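PDB 3TOY: mandelate racemase/muconate lactonizing enzyme family protein from Bradyrhizobium sp. ORS 278, which belongs to the enolase superfamily, pairing an alpha/beta capping domain with a modified TIM barrel, though its own activity is not established. Local coordinates for residues Tyr163-Ala168 and Glu200-Gly205. Residues are numbered along the deposited sequence; the frame is centred on the assembly and turned at random.
Sequences YGVLDA and EAMIKG
A water bridges the backbones of Met202 and Ala168: it donates to Met202 O at 2.8 Å and accepts from Ala168 N at 3.1 Å. It thereby takes up an N-H at the start of helix 168-181, right after Asp167, the N-cap residue, whose OD2 accepts from Asp170 N. From helix 196-210, the extended chi1 (-179°) and chi2 of Met202 carry its sulfur to the Leu166 backbone, and the bend at chi3 (82°) then turns the methyl aside. Leu166 N makes a weak hydrogen bond to Met202 SD at 3.7 Å, bent to 149°. The Met202 CG methylene is in close van der Waals contact with Leu166 O at 3.3 Å, and Val165 CG1 meets Met202 SD at 4.0 Å, the two side chains slanting across each other. Three residues on, Gly205 presents only backbone, and Ala168 CB rests 3.5 Å from Gly205 O. Strands 157-162 and 186-190 are parallel neighbours in the beta/alpha-barrel domain; the contact packs the strand-to-helix loop after the first against helix 196-210, which follows the second. Strand 186-190 adds Ser189 against Met202 and Ile187 against Leu166, while Arg46 of strand 29-47, from the N-terminal domain, meets Val165.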
loop_
_atom_site.group_PDB
_atom_site.type_symbol
_atom_site.label_atom_id
_atom_site.label_comp_id
_atom_site.label_asym_id
_atom_site.label_seq_id
_atom_site.Cartn_x
_atom_site.Cartn_y
_atom_site.Cartn_z
ATOM N N TYR A 163 17.577 31.626 17.748
ATOM C CA TYR A 163 18.920 32.118 17.494
ATOM C C TYR A 163 19.559 31.539 16.235
ATOM O O TYR A 163 19.065 30.568 15.651
ATOM C CB TYR A 163 19.803 31.801 18.693
ATOM C CG TYR A 163 19.423 32.575 19.940
ATOM C CD1 TYR A 163 19.947 33.844 20.182
ATOM C CD2 TYR A 163 18.572 32.032 20.885
ATOM C CE1 TYR A 163 19.608 34.555 21.332
ATOM C CE2 TYR A 163 18.224 32.735 22.036
ATOM C CZ TYR A 163 18.750 33.994 22.252
ATOM O OH TYR A 163 18.411 34.691 23.395
ATOM N N GLY A 164 20.667 32.144 15.814
ATOM C CA GLY A 164 21.502 31.556 14.783
ATOM C C GLY A 164 22.380 30.535 15.472
ATOM O O GLY A 164 22.014 30.006 16.517
ATOM N N VAL A 165 23.531 30.231 14.889
ATOM C CA VAL A 165 24.472 29.331 15.547
ATOM C C VAL A 165 24.848 29.915 16.909
ATOM O O VAL A 165 25.181 31.097 17.012
ATOM C CB VAL A 165 25.748 29.148 14.701
ATOM C CG1 VAL A 165 26.791 28.318 15.457
ATOM C CG2 VAL A 165 25.402 28.528 13.341
ATOM N N LEU A 166 24.763 29.098 17.950
ATOM C CA LEU A 166 25.149 29.519 19.291
ATOM C C LEU A 166 26.465 28.897 19.721
ATOM O O LEU A 166 26.899 27.871 19.199
ATOM C CB LEU A 166 24.064 29.157 20.318
ATOM C CG LEU A 166 22.789 30.009 20.324
ATOM C CD1 LEU A 166 21.697 29.323 21.115
ATOM C CD2 LEU A 166 23.061 31.414 20.876
ATOM N N ASP A 167 27.090 29.540 20.701
ATOM C CA ASP A 167 28.228 28.974 21.405
ATOM C C ASP A 167 27.950 29.147 22.897
ATOM O O ASP A 167 27.787 30.276 23.372
ATOM C CB ASP A 167 29.515 29.698 20.981
ATOM C CG ASP A 167 30.725 29.249 21.781
ATOM O OD1 ASP A 167 30.870 28.032 22.023
ATOM O OD2 ASP A 167 31.526 30.125 22.172
ATOM N N ALA A 168 27.855 28.041 23.632
ATOM C CA ALA A 168 27.551 28.122 25.061
ATOM C C ALA A 168 28.493 29.082 25.815
ATOM O O ALA A 168 28.044 29.866 26.649
ATOM C CB ALA A 168 27.550 26.731 25.711
ATOM N N GLU A 200 27.364 18.548 17.122
ATOM C CA GLU A 200 27.273 17.849 18.387
ATOM C C GLU A 200 27.962 18.650 19.498
ATOM O O GLU A 200 27.455 18.734 20.609
ATOM C CB GLU A 200 27.860 16.451 18.288
ATOM C CG GLU A 200 27.649 15.655 19.559
ATOM C CD GLU A 200 27.941 14.179 19.399
ATOM O OE1 GLU A 200 28.365 13.768 18.301
ATOM O OE2 GLU A 200 27.760 13.437 20.389
ATOM N N ALA A 201 29.116 19.237 19.188
ATOM C CA ALA A 201 29.807 20.101 20.158
ATOM C C ALA A 201 28.866 21.214 20.612
ATOM O O ALA A 201 28.718 21.475 21.808
ATOM C CB ALA A 201 31.072 20.705 19.533
ATOM N N MET A 202 28.232 21.874 19.649
ATOM C CA MET A 202 27.325 22.978 19.971
ATOM C C MET A 202 26.191 22.555 20.891
ATOM O O MET A 202 25.936 23.199 21.907
ATOM C CB MET A 202 26.739 23.602 18.714
ATOM C CG MET A 202 25.815 24.784 19.044
ATOM S SD MET A 202 24.959 25.441 17.608
ATOM C CE MET A 202 23.593 24.270 17.475
ATOM N N ILE A 203 25.506 21.471 20.527
ATOM C CA ILE A 203 24.336 21.010 21.261
ATOM C C ILE A 203 24.726 20.523 22.638
ATOM O O ILE A 203 24.071 20.828 23.629
ATOM C CB ILE A 203 23.673 19.833 20.534
ATOM C CG1 ILE A 203 23.039 20.329 19.248
ATOM C CG2 ILE A 203 22.667 19.163 21.431
ATOM C CD1 ILE A 203 21.932 21.338 19.489
ATOM N N LYS A 204 25.809 19.759 22.695
ATOM C CA LYS A 204 26.292 19.254 23.967
ATOM C C LYS A 204 26.598 20.417 24.917
ATOM O O LYS A 204 26.272 20.369 26.115
ATOM C CB LYS A 204 27.537 18.392 23.763
ATOM C CG LYS A 204 28.055 17.790 25.077
ATOM C CD LYS A 204 29.380 17.066 24.888
ATOM C CE LYS A 204 29.750 16.323 26.170
ATOM N NZ LYS A 204 30.901 15.417 25.960
ATOM N N GLY A 205 27.230 21.452 24.377
ATOM C CA GLY A 205 27.565 22.645 25.152
ATOM C C GLY A 205 26.308 23.339 25.642
ATOM O O GLY A 205 26.197 23.710 26.816
HETATM O O HOH W 1 27.851 25.049 22.862
#